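Glycosyl hydrolase family 2, TIM barrel domain protein (Faecalibacterium prausnitzii A2-165, PDB 6ED2) probably hydrolyses beta-glucuronides, acting as a gut bacterial beta-glucuronidase of glycosyl hydrolase family 2. Local coordinates at residues Gln443-Gly448 with Pro480-Gly485; Leu112-Val117 with Leu156-Asn161; Pro206-Leu211 with Asn233-Val238. All blocks are in the same frame, centred on the assembly; numbering follows the deposited sequence.

Contact 1. Residues Gln443-Gly448 with Pro480-Gly485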
ATOM      1  N   GLN A 443     -27.553   1.155  25.821  1.00 28.78           N
ATOM      2  CA  GLN A 443     -28.319  -0.086  25.903  1.00 31.98           C
ATOM      3  C   GLN A 443     -29.767   0.269  26.270  1.00 31.78           C
ATOM      4  O   GLN A 443     -30.215   0.090  27.401  1.00 30.01           O
ATOM      5  CB  GLN A 443     -27.686  -1.037  26.918  1.00 32.76           C
ATOM      6  CG  GLN A 443     -28.372  -2.408  27.032  1.00 37.88           C
ATOM      7  CD  GLN A 443     -27.708  -3.331  28.057  1.00 44.95           C
ATOM      8  OE1 GLN A 443     -27.103  -2.885  29.037  1.00 40.41           O
ATOM      9  NE2 GLN A 443     -27.810  -4.629  27.819  1.00 50.10           N
ATOM     10  N   CYS A 444     -30.503   0.803  25.286  1.00 26.37           N
ATOM     11  CA  CYS A 444     -31.828   1.367  25.543  1.00 29.62           C
ATOM     12  C   CYS A 444     -32.939   0.312  25.558  1.00 34.52           C
ATOM     13  O   CYS A 444     -34.124   0.675  25.541  1.00 30.04           O
ATOM     14  CB  CYS A 444     -32.155   2.478  24.531  1.00 25.80           C
ATOM     15  SG  CYS A 444     -32.365   2.029  22.761  1.00 31.62           S
ATOM     16  N   THR A 445     -32.571  -0.971  25.572  1.00 30.20           N
ATOM     17  CA  THR A 445     -33.453  -2.058  25.951  1.00 31.32           C
ATOM     18  C   THR A 445     -33.321  -2.396  27.425  1.00 34.93           C
ATOM     19  O   THR A 445     -34.080  -3.230  27.933  1.00 35.32           O
ATOM     20  CB  THR A 445     -33.158  -3.316  25.121  1.00 27.48           C
ATOM     21  OG1 THR A 445     -31.772  -3.647  25.236  1.00 36.22           O
ATOM     22  CG2 THR A 445     -33.509  -3.103  23.651  1.00 29.92           C
ATOM     23  N   SER A 446     -32.370  -1.775  28.111  1.00 32.73           N
ATOM     24  CA  SER A 446     -32.126  -2.078  29.512  1.00 33.62           C
ATOM     25  C   SER A 446     -33.310  -1.621  30.358  1.00 36.61           C
ATOM     26  O   SER A 446     -33.950  -0.600  30.067  1.00 32.21           O
ATOM     27  CB  SER A 446     -30.831  -1.391  29.970  1.00 33.05           C
ATOM     28  OG  SER A 446     -30.661  -1.394  31.375  1.00 35.49           O
ATOM     29  N   ALA A 447     -33.622  -2.397  31.390  1.00 36.33           N
ATOM     30  CA  ALA A 447     -34.507  -1.886  32.428  1.00 41.09           C
ATOM     31  C   ALA A 447     -33.887  -0.628  33.011  1.00 38.32           C
ATOM     32  O   ALA A 447     -32.667  -0.544  33.164  1.00 32.52           O
ATOM     33  CB  ALA A 447     -34.718  -2.930  33.531  1.00 30.24           C
ATOM     34  N   GLY A 448     -34.730   0.357  33.324  1.00 33.69           N
ATOM     35  CA  GLY A 448     -34.253   1.630  33.827  1.00 32.99           C
ATOM     36  C   GLY A 448     -33.941   2.660  32.761  1.00 33.62           C
ATOM     37  O   GLY A 448     -33.535   3.781  33.104  1.00 36.36           O
ATOM     38  N   PRO A 480     -37.138  -1.621  16.720  1.00 30.60           N
ATOM     39  CA  PRO A 480     -38.318  -0.748  16.848  1.00 33.58           C
ATOM     40  C   PRO A 480     -39.256  -1.147  17.978  1.00 37.51           C
ATOM     41  O   PRO A 480     -39.841  -0.278  18.642  1.00 33.56           O
ATOM     42  CB  PRO A 480     -39.004  -0.900  15.485  1.00 35.07           C
ATOM     43  CG  PRO A 480     -37.918  -1.271  14.550  1.00 31.65           C
ATOM     44  CD  PRO A 480     -36.910  -2.044  15.324  1.00 30.93           C
ATOM     45  N   ASP A 481     -39.382  -2.446  18.233  1.00 35.60           N
ATOM     46  CA  ASP A 481     -40.350  -2.997  19.163  1.00 40.68           C
ATOM     47  C   ASP A 481     -39.760  -3.288  20.534  1.00 41.88           C
ATOM     48  O   ASP A 481     -40.520  -3.576  21.463  1.00 45.48           O
ATOM     49  CB  ASP A 481     -40.960  -4.284  18.575  1.00 42.11           C
ATOM     50  CG  ASP A 481     -39.901  -5.207  17.913  1.00 56.54           C
ATOM     51  OD1 ASP A 481     -39.858  -6.408  18.280  1.00 68.56           O
ATOM     52  OD2 ASP A 481     -39.125  -4.754  17.019  1.00 50.30           O
ATOM     53  N   THR A 482     -38.433  -3.223  20.691  1.00 37.82           N
ATOM     54  CA  THR A 482     -37.814  -3.468  21.985  1.00 33.74           C
ATOM     55  C   THR A 482     -37.138  -2.243  22.597  1.00 38.27           C
ATOM     56  O   THR A 482     -36.856  -2.253  23.801  1.00 36.52           O
ATOM     57  CB  THR A 482     -36.782  -4.608  21.889  1.00 35.59           C
ATOM     58  OG1 THR A 482     -35.672  -4.199  21.080  1.00 31.90           O
ATOM     59  CG2 THR A 482     -37.401  -5.870  21.277  1.00 33.61           C
ATOM     60  N   SER A 483     -36.863  -1.200  21.816  1.00 35.02           N
ATOM     61  CA  SER A 483     -36.185  -0.025  22.354  1.00 34.10           C
ATOM     62  C   SER A 483     -37.106   0.712  23.318  1.00 32.81           C
ATOM     63  O   SER A 483     -38.188   1.172  22.927  1.00 31.02           O
ATOM     64  CB  SER A 483     -35.751   0.919  21.233  1.00 32.16           C
ATOM     65  OG  SER A 483     -35.354   2.173  21.781  1.00 32.55           O
ATOM     66  N   LYS A 484     -36.675   0.830  24.577  1.00 28.19           N
ATOM     67  CA  LYS A 484     -37.392   1.637  25.553  1.00 30.14           C
ATOM     68  C   LYS A 484     -37.083   3.120  25.437  1.00 36.71           C
ATOM     69  O   LYS A 484     -37.759   3.931  26.082  1.00 35.32           O
ATOM     70  CB  LYS A 484     -37.066   1.177  26.963  1.00 27.74           C
ATOM     71  CG  LYS A 484     -37.441  -0.273  27.224  1.00 34.36           C
ATOM     72  CD  LYS A 484     -36.791  -0.749  28.515  1.00 39.44           C
ATOM     73  CE  LYS A 484     -37.702  -1.680  29.262  1.00 44.82           C
ATOM     74  NZ  LYS A 484     -37.751  -2.999  28.588  1.00 52.52           N
ATOM     75  N   GLY A 485     -36.078   3.495  24.650  1.00 31.27           N
ATOM     76  CA  GLY A 485     -35.699   4.886  24.601  1.00 28.20           C
ATOM     77  C   GLY A 485     -36.195   5.631  23.386  1.00 30.39           C
ATOM     78  O   GLY A 485     -36.284   6.862  23.432  1.00 32.48           O
TER
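Lys484 lays its aliphatic chain against the carbonyl oxygens of Thr445 and Ser446. Its CD is 3.2 Å from Ser446 O and 3.7 Å from Thr445 O. The chain is extended as far as CD and bends at its last two torsions (chi4 74°), which brings NZ to 3.7 Å from Thr445 O. The same side chain also touches Thr449 and Glu450 of helix 449-463. The backbones join beside it: Lys484 N donates to Cys444 O at 2.7 Å, with a bent N-H...O angle of 141°. The turn that presents this oxygen is a type I beta turn, closed by Ser446 N on Gln443 O. With an alanine here, the Thr445 and Ser446 carbonyls would probably lose their methylene cover. Next to it, Thr445 CG2 lies 3.5 Å from Thr482 OG1, the two threonines side by side and pointing the same way. Thr482 OG1 itself bonds Leu479 N, while Ser483 OG accepts from Gly485 N in an ST turn and also bonds Gln486 N. The hydrogen bond that ties these two TIM-barrel loops runs backbone to backbone, so it depends little on side-chain identity; the side chains add mainly packing.

Contact 2. Residues Leu112-Val117 with Leu156-Asn161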
ATOM      1  N   LEU A 112      -7.926  32.063  33.972  1.00 28.72           N
ATOM      2  CA  LEU A 112      -7.429  31.081  33.007  1.00 29.25           C
ATOM      3  C   LEU A 112      -8.587  30.299  32.394  1.00 30.30           C
ATOM      4  O   LEU A 112      -9.466  29.830  33.117  1.00 31.74           O
ATOM      5  CB  LEU A 112      -6.474  30.107  33.690  1.00 28.45           C
ATOM      6  CG  LEU A 112      -5.212  30.747  34.250  1.00 31.53           C
ATOM      7  CD1 LEU A 112      -4.527  29.782  35.193  1.00 27.63           C
ATOM      8  CD2 LEU A 112      -4.292  31.166  33.096  1.00 27.36           C
ATOM      9  N   ARG A 113      -8.591  30.160  31.069  1.00 27.48           N
ATOM     10  CA  ARG A 113      -9.541  29.302  30.368  1.00 23.53           C
ATOM     11  C   ARG A 113      -8.822  28.094  29.774  1.00 28.33           C
ATOM     12  O   ARG A 113      -7.807  28.244  29.076  1.00 28.56           O
ATOM     13  CB  ARG A 113     -10.272  30.053  29.252  1.00 25.43           C
ATOM     14  CG  ARG A 113     -10.886  29.111  28.179  1.00 28.75           C
ATOM     15  CD  ARG A 113     -12.153  28.348  28.677  1.00 27.82           C
ATOM     16  NE  ARG A 113     -13.261  29.253  28.995  1.00 25.71           N
ATOM     17  CZ  ARG A 113     -14.201  29.652  28.134  1.00 30.99           C
ATOM     18  NH1 ARG A 113     -14.193  29.233  26.867  1.00 28.72           N
ATOM     19  NH2 ARG A 113     -15.159  30.488  28.540  1.00 30.10           N
ATOM     20  N   PHE A 114      -9.343  26.907  30.057  1.00 23.62           N
ATOM     21  CA  PHE A 114      -8.958  25.679  29.375  1.00 23.37           C
ATOM     22  C   PHE A 114     -10.083  25.261  28.435  1.00 28.08           C
ATOM     23  O   PHE A 114     -11.203  24.984  28.888  1.00 29.96           O
ATOM     24  CB  PHE A 114      -8.659  24.570  30.376  1.00 25.22           C
ATOM     25  CG  PHE A 114      -7.518  24.888  31.289  1.00 28.21           C
ATOM     26  CD1 PHE A 114      -6.241  24.422  31.008  1.00 26.18           C
ATOM     27  CD2 PHE A 114      -7.713  25.665  32.419  1.00 28.81           C
ATOM     28  CE1 PHE A 114      -5.173  24.729  31.841  1.00 29.35           C
ATOM     29  CE2 PHE A 114      -6.647  25.974  33.267  1.00 29.64           C
ATOM     30  CZ  PHE A 114      -5.379  25.511  32.975  1.00 29.05           C
ATOM     31  N   GLY A 115      -9.800  25.269  27.129  1.00 26.33           N
ATOM     32  CA  GLY A 115     -10.733  24.692  26.173  1.00 19.69           C
ATOM     33  C   GLY A 115     -11.180  23.307  26.606  1.00 26.71           C
ATOM     34  O   GLY A 115     -12.373  22.993  26.590  1.00 24.20           O
ATOM     35  N   SER A 116     -10.233  22.478  27.051  1.00 24.34           N
ATOM     36  CA  SER A 116     -10.538  21.183  27.650  1.00 26.26           C
ATOM     37  C   SER A 116      -9.268  20.622  28.272  1.00 29.33           C
ATOM     38  O   SER A 116      -8.150  20.987  27.888  1.00 29.53           O
ATOM     39  CB  SER A 116     -11.103  20.183  26.627  1.00 28.98           C
ATOM     40  OG  SER A 116     -10.120  19.821  25.666  1.00 26.13           O
ATOM     41  N   VAL A 117      -9.460  19.738  29.251  1.00 25.87           N
ATOM     42  CA  VAL A 117      -8.407  18.873  29.768  1.00 23.28           C
ATOM     43  C   VAL A 117      -9.016  17.488  29.911  1.00 27.32           C
ATOM     44  O   VAL A 117     -10.077  17.334  30.525  1.00 29.84           O
ATOM     45  CB  VAL A 117      -7.830  19.364  31.117  1.00 30.77           C
ATOM     46  CG1 VAL A 117      -6.745  18.416  31.599  1.00 26.46           C
ATOM     47  CG2 VAL A 117      -7.253  20.793  30.998  1.00 26.52           C
ATOM     48  N   LEU A 156       1.867  27.683  36.470  1.00 32.39           N
ATOM     49  CA  LEU A 156       0.612  27.003  36.188  1.00 28.73           C
ATOM     50  C   LEU A 156       0.894  25.515  36.138  1.00 33.18           C
ATOM     51  O   LEU A 156       1.648  25.058  35.271  1.00 30.41           O
ATOM     52  CB  LEU A 156       0.019  27.481  34.867  1.00 32.09           C
ATOM     53  CG  LEU A 156      -1.181  26.727  34.313  1.00 32.34           C
ATOM     54  CD1 LEU A 156      -2.292  26.619  35.375  1.00 32.01           C
ATOM     55  CD2 LEU A 156      -1.659  27.461  33.070  1.00 26.26           C
ATOM     56  N   SER A 157       0.306  24.766  37.068  1.00 29.07           N
ATOM     57  CA  SER A 157       0.434  23.313  37.101  1.00 32.98           C
ATOM     58  C   SER A 157      -0.942  22.684  36.961  1.00 31.87           C
ATOM     59  O   SER A 157      -1.885  23.088  37.646  1.00 30.59           O
ATOM     60  CB  SER A 157       1.089  22.833  38.396  1.00 27.89           C
ATOM     61  OG  SER A 157       2.220  23.627  38.686  1.00 39.53           O
ATOM     62  N   VAL A 158      -1.051  21.686  36.093  1.00 31.47           N
ATOM     63  CA  VAL A 158      -2.303  20.975  35.883  1.00 28.75           C
ATOM     64  C   VAL A 158      -2.068  19.508  36.202  1.00 29.01           C
ATOM     65  O   VAL A 158      -1.235  18.850  35.567  1.00 27.20           O
ATOM     66  CB  VAL A 158      -2.845  21.159  34.457  1.00 27.58           C
ATOM     67  CG1 VAL A 158      -4.156  20.387  34.279  1.00 27.28           C
ATOM     68  CG2 VAL A 158      -3.060  22.633  34.158  1.00 25.20           C
ATOM     69  N   LEU A 159      -2.791  19.004  37.198  1.00 29.04           N
ATOM     70  CA  LEU A 159      -2.830  17.580  37.494  1.00 30.64           C
ATOM     71  C   LEU A 159      -4.036  17.010  36.760  1.00 35.28           C
ATOM     72  O   LEU A 159      -5.185  17.320  37.097  1.00 31.21           O
ATOM     73  CB  LEU A 159      -2.915  17.334  38.997  1.00 26.96           C
ATOM     74  CG  LEU A 159      -3.290  15.915  39.414  1.00 30.37           C
ATOM     75  CD1 LEU A 159      -2.356  14.890  38.780  1.00 34.21           C
ATOM     76  CD2 LEU A 159      -3.286  15.793  40.943  1.00 26.02           C
ATOM     77  N   ALA A 160      -3.775  16.210  35.732  1.00 30.51           N
ATOM     78  CA  ALA A 160      -4.827  15.614  34.932  1.00 25.56           C
ATOM     79  C   ALA A 160      -4.829  14.104  35.133  1.00 27.32           C
ATOM     80  O   ALA A 160      -3.878  13.517  35.659  1.00 28.55           O
ATOM     81  CB  ALA A 160      -4.656  15.982  33.449  1.00 24.87           C
ATOM     82  N   ASN A 161      -5.929  13.476  34.718  1.00 26.00           N
ATOM     83  CA  ASN A 161      -6.117  12.042  34.890  1.00 25.61           C
ATOM     84  C   ASN A 161      -6.963  11.540  33.727  1.00 27.08           C
ATOM     85  O   ASN A 161      -7.881  12.234  33.281  1.00 26.73           O
ATOM     86  CB  ASN A 161      -6.789  11.741  36.244  1.00 27.49           C
ATOM     87  CG  ASN A 161      -6.949  10.251  36.507  1.00 24.47           C
ATOM     88  OD1 ASN A 161      -7.880   9.632  36.020  1.00 27.43           O
ATOM     89  ND2 ASN A 161      -6.022   9.672  37.256  1.00 26.62           N
TER
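Leu112 and Leu156 point at each other tip to tip, their CD1 methyls 3.9 Å apart. They begin a row of apolar side chains between strand 109-114, with the loop after it, and strand 152-161 in the sugar binding domain. The segments 112-114 and 156-161 run in roughly the same direction, 35° apart, with axes 11.4 Å from each other. No hydrogen bond crosses this gap. The strands lie in facing layers of the curled sheet, as in the jelly-roll sandwich of this family.

Phe114 comes next in the row. Its CG sits beside the backbone N and opposite the carbonyl carbon (chi1 -62°), which directs the ring towards the facing strand. Leu156 arrives from the opposite direction and sets CD1 at the ring edge, near the ring plane, 4.1 Å from Phe114 CZ. That one methyl therefore serves both Leu112 and Phe114. Val158 and Phe114 slide past each other in opposite directions. Val158 CG2 approaches the ring obliquely and rests 3.8 Å from Phe114 CE1. The other branch of Val158, CG1, faces Val117 CG1 at 4.2 Å. Val117 also places CG1 3.7 Å from Ala160 CB. Along 156-161 it is every second residue, Leu156, Val158 and Ala160, that faces inwards.

All six touching residues are buried. Phe114 also meets Phe140 of the adjoining strand 140-143, with the ring planes about 15° apart. Strand 120-125 lines the same interior through Val123, which touches both Phe114 and Leu156. Strand 200-205 flanks 109-114, with Leu202 on Leu112 and Val200 on Phe114, and strand 92-101 flanks 152-161, with Phe99 on Leu156 and Phe93 on Ala160.

Contact 3. Residues Pro206-Leu211 with Asn233-Val238; sequences PKERVL and NGPHPV
Glu208 reaches across to the loop 233-238, which connects two strands of the beta-sandwich domain that follows the sugar binding domain. Its CB is 4.0 Å from Asn233 OD1. CG lies anti to the backbone N (chi1 -177°), 3.7 Å from Asn233 OD1 and 3.9 Å from Gly234 CA. The chain stays extended, and CD is 3.8 Å from the same Gly234 CA. At the tip, the carboxylate takes two N-H groups of one histidine, each on a syn lone pair. OE1 accepts from His236 ND1 at 2.7 Å, in the plane of the imidazole ring and at its edge. OE2 accepts from His236 N at 2.9 Å and lies close to a water that also reaches His236 O. This double grip probably limits the rotation of both groups, with carboxylate and ring planes 36° apart. Ile281 of strand 275-283 packs on both side chains.

Asn233 makes a second link with its amide. OD1 accepts from Arg209 N at 2.9 Å, and Leu211 CD1 packs on Asn233 CB. ND2 has a further partner in Asn25 OD1. Across the contact, Asn233 ND2 donates to Lys207 O at 2.9 Å, with that oxygen tilted 22° out of the amide plane.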
ATOM      1  N   PRO A 206     -13.157  42.541  33.206  1.00 27.92           N
ATOM      2  CA  PRO A 206     -13.750  43.420  34.225  1.00 29.35           C
ATOM      3  C   PRO A 206     -14.468  42.591  35.285  1.00 30.34           C
ATOM      4  O   PRO A 206     -15.025  41.525  35.008  1.00 28.90           O
ATOM      5  CB  PRO A 206     -14.738  44.291  33.429  1.00 26.18           C
ATOM      6  CG  PRO A 206     -14.394  44.089  31.988  1.00 26.89           C
ATOM      7  CD  PRO A 206     -13.807  42.698  31.895  1.00 29.98           C
ATOM      8  N   LYS A 207     -14.426  43.078  36.524  1.00 28.29           N
ATOM      9  CA  LYS A 207     -15.063  42.344  37.606  1.00 31.24           C
ATOM     10  C   LYS A 207     -16.577  42.263  37.427  1.00 30.92           C
ATOM     11  O   LYS A 207     -17.190  41.268  37.817  1.00 31.44           O
ATOM     12  CB  LYS A 207     -14.666  42.976  38.939  1.00 29.88           C
ATOM     13  CG  LYS A 207     -13.340  42.375  39.411  1.00 37.89           C
ATOM     14  CD  LYS A 207     -12.527  43.284  40.281  1.00 36.98           C
ATOM     15  CE  LYS A 207     -11.393  42.503  40.892  1.00 38.03           C
ATOM     16  NZ  LYS A 207     -10.724  43.307  41.932  1.00 47.77           N
ATOM     17  N   GLU A 208     -17.188  43.266  36.809  1.00 30.87           N
ATOM     18  CA  GLU A 208     -18.571  43.183  36.382  1.00 30.72           C
ATOM     19  C   GLU A 208     -18.596  42.939  34.877  1.00 33.30           C
ATOM     20  O   GLU A 208     -18.135  43.780  34.102  1.00 29.28           O
ATOM     21  CB  GLU A 208     -19.334  44.462  36.724  1.00 25.46           C
ATOM     22  CG  GLU A 208     -20.802  44.351  36.353  1.00 32.71           C
ATOM     23  CD  GLU A 208     -21.619  45.592  36.684  1.00 35.74           C
ATOM     24  OE1 GLU A 208     -21.096  46.487  37.382  1.00 35.22           O
ATOM     25  OE2 GLU A 208     -22.800  45.656  36.258  1.00 34.52           O
ATOM     26  N   ARG A 209     -19.159  41.809  34.456  1.00 31.21           N
ATOM     27  CA  ARG A 209     -19.018  41.446  33.054  1.00 32.02           C
ATOM     28  C   ARG A 209     -20.169  40.565  32.598  1.00 30.04           C
ATOM     29  O   ARG A 209     -20.866  39.947  33.403  1.00 28.46           O
ATOM     30  CB  ARG A 209     -17.700  40.712  32.817  1.00 27.05           C
ATOM     31  CG  ARG A 209     -17.547  39.466  33.692  1.00 27.53           C
ATOM     32  CD  ARG A 209     -16.310  38.721  33.275  1.00 26.50           C
ATOM     33  NE  ARG A 209     -15.967  37.603  34.146  1.00 24.41           N
ATOM     34  CZ  ARG A 209     -15.339  37.718  35.308  1.00 27.77           C
ATOM     35  NH1 ARG A 209     -15.022  38.919  35.789  1.00 27.41           N
ATOM     36  NH2 ARG A 209     -15.052  36.628  36.005  1.00 29.32           N
ATOM     37  N   VAL A 210     -20.355  40.536  31.274  1.00 23.61           N
ATOM     38  CA  VAL A 210     -21.220  39.559  30.638  1.00 28.54           C
ATOM     39  C   VAL A 210     -20.722  38.148  30.916  1.00 31.05           C
ATOM     40  O   VAL A 210     -19.545  37.837  30.701  1.00 29.94           O
ATOM     41  CB  VAL A 210     -21.274  39.831  29.136  1.00 27.81           C
ATOM     42  CG1 VAL A 210     -22.242  38.856  28.464  1.00 27.76           C
ATOM     43  CG2 VAL A 210     -21.641  41.278  28.892  1.00 26.04           C
ATOM     44  N   LEU A 211     -21.627  37.276  31.386  1.00 29.72           N
ATOM     45  CA  LEU A 211     -21.344  35.854  31.552  1.00 27.58           C
ATOM     46  C   LEU A 211     -21.994  34.976  30.496  1.00 27.93           C
ATOM     47  O   LEU A 211     -21.515  33.865  30.246  1.00 29.03           O
ATOM     48  CB  LEU A 211     -21.811  35.364  32.925  1.00 30.44           C
ATOM     49  CG  LEU A 211     -21.367  36.172  34.147  1.00 30.46           C
ATOM     50  CD1 LEU A 211     -22.133  35.702  35.360  1.00 29.74           C
ATOM     51  CD2 LEU A 211     -19.880  36.046  34.393  1.00 30.29           C
ATOM     52  N   ASN A 233     -23.035  39.547  35.926  1.00 28.78           N
ATOM     53  CA  ASN A 233     -22.888  39.379  37.369  1.00 25.60           C
ATOM     54  C   ASN A 233     -23.021  40.699  38.135  1.00 28.45           C
ATOM     55  O   ASN A 233     -22.493  40.813  39.246  1.00 30.07           O
ATOM     56  CB  ASN A 233     -21.543  38.722  37.702  1.00 25.53           C
ATOM     57  CG  ASN A 233     -20.344  39.601  37.307  1.00 31.61           C
ATOM     58  OD1 ASN A 233     -20.507  40.661  36.698  1.00 29.17           O
ATOM     59  ND2 ASN A 233     -19.137  39.143  37.629  1.00 27.04           N
ATOM     60  N   GLY A 234     -23.689  41.702  37.565  1.00 28.25           N
ATOM     61  CA  GLY A 234     -23.860  42.958  38.258  1.00 31.95           C
ATOM     62  C   GLY A 234     -25.080  43.760  37.825  1.00 28.73           C
ATOM     63  O   GLY A 234     -25.866  43.333  36.981  1.00 29.78           O
ATOM     64  N   PRO A 235     -25.247  44.953  38.407  1.00 32.97           N
ATOM     65  CA  PRO A 235     -26.489  45.717  38.227  1.00 27.98           C
ATOM     66  C   PRO A 235     -26.500  46.739  37.108  1.00 31.38           C
ATOM     67  O   PRO A 235     -27.561  47.335  36.861  1.00 31.45           O
ATOM     68  CB  PRO A 235     -26.616  46.432  39.582  1.00 29.99           C
ATOM     69  CG  PRO A 235     -25.176  46.743  39.931  1.00 31.12           C
ATOM     70  CD  PRO A 235     -24.412  45.501  39.498  1.00 29.98           C
ATOM     71  N   HIS A 236     -25.372  46.963  36.419  1.00 30.12           N
ATOM     72  CA  HIS A 236     -25.297  48.083  35.497  1.00 28.48           C
ATOM     73  C   HIS A 236     -25.933  47.756  34.153  1.00 24.53           C
ATOM     74  O   HIS A 236     -25.943  46.600  33.724  1.00 28.27           O
ATOM     75  CB  HIS A 236     -23.840  48.519  35.327  1.00 29.87           C
ATOM     76  CG  HIS A 236     -23.342  49.275  36.511  1.00 32.18           C
ATOM     77  ND1 HIS A 236     -22.566  48.696  37.491  1.00 32.64           N
ATOM     78  CD2 HIS A 236     -23.613  50.532  36.938  1.00 31.46           C
ATOM     79  CE1 HIS A 236     -22.337  49.580  38.446  1.00 34.30           C
ATOM     80  NE2 HIS A 236     -22.962  50.703  38.135  1.00 36.59           N
ATOM     81  N   PRO A 237     -26.468  48.767  33.482  1.00 25.59           N
ATOM     82  CA  PRO A 237     -27.294  48.533  32.292  1.00 25.31           C
ATOM     83  C   PRO A 237     -26.531  47.920  31.129  1.00 32.45           C
ATOM     84  O   PRO A 237     -25.311  48.069  30.987  1.00 29.12           O
ATOM     85  CB  PRO A 237     -27.787  49.941  31.927  1.00 27.08           C
ATOM     86  CG  PRO A 237     -26.796  50.869  32.579  1.00 25.09           C
ATOM     87  CD  PRO A 237     -26.437  50.188  33.865  1.00 23.19           C
ATOM     88  N   VAL A 238     -27.305  47.282  30.247  1.00 29.84           N
ATOM     89  CA  VAL A 238     -26.807  46.520  29.111  1.00 27.30           C
ATOM     90  C   VAL A 238     -27.374  47.112  27.835  1.00 30.52           C
ATOM     91  O   VAL A 238     -28.558  47.461  27.784  1.00 34.17           O
ATOM     92  CB  VAL A 238     -27.194  45.027  29.224  1.00 27.88           C
ATOM     93  CG1 VAL A 238     -27.067  44.328  27.864  1.00 26.11           C
ATOM     94  CG2 VAL A 238     -26.332  44.336  30.264  1.00 27.50           C
TER
HETATM   95  O   HOH W   1     -24.296  44.415  34.476  1.00 25.08           O

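The three contacts follow one another along the chain and none touches another. Contact 2 is the buried one, sealed by apolar side chains between facing strands of the sugar binding domain. Contact 3 lies at the surface, where the chain enters the next beta sandwich. It relies on polar side chains: a carboxylate, an imidazole and an amide. Its nearest atoms are about 7 Å from those of contact 2. Contact 1 is partly buried and stands apart in the TIM barrel, with its centre 38 Å from that of contact 2. It joins two loops with mixed chemistry. Contact 2 thus packs strands across a sandwich interior, while contacts 1 and 3 rest mainly on loops and bond to backbone atoms.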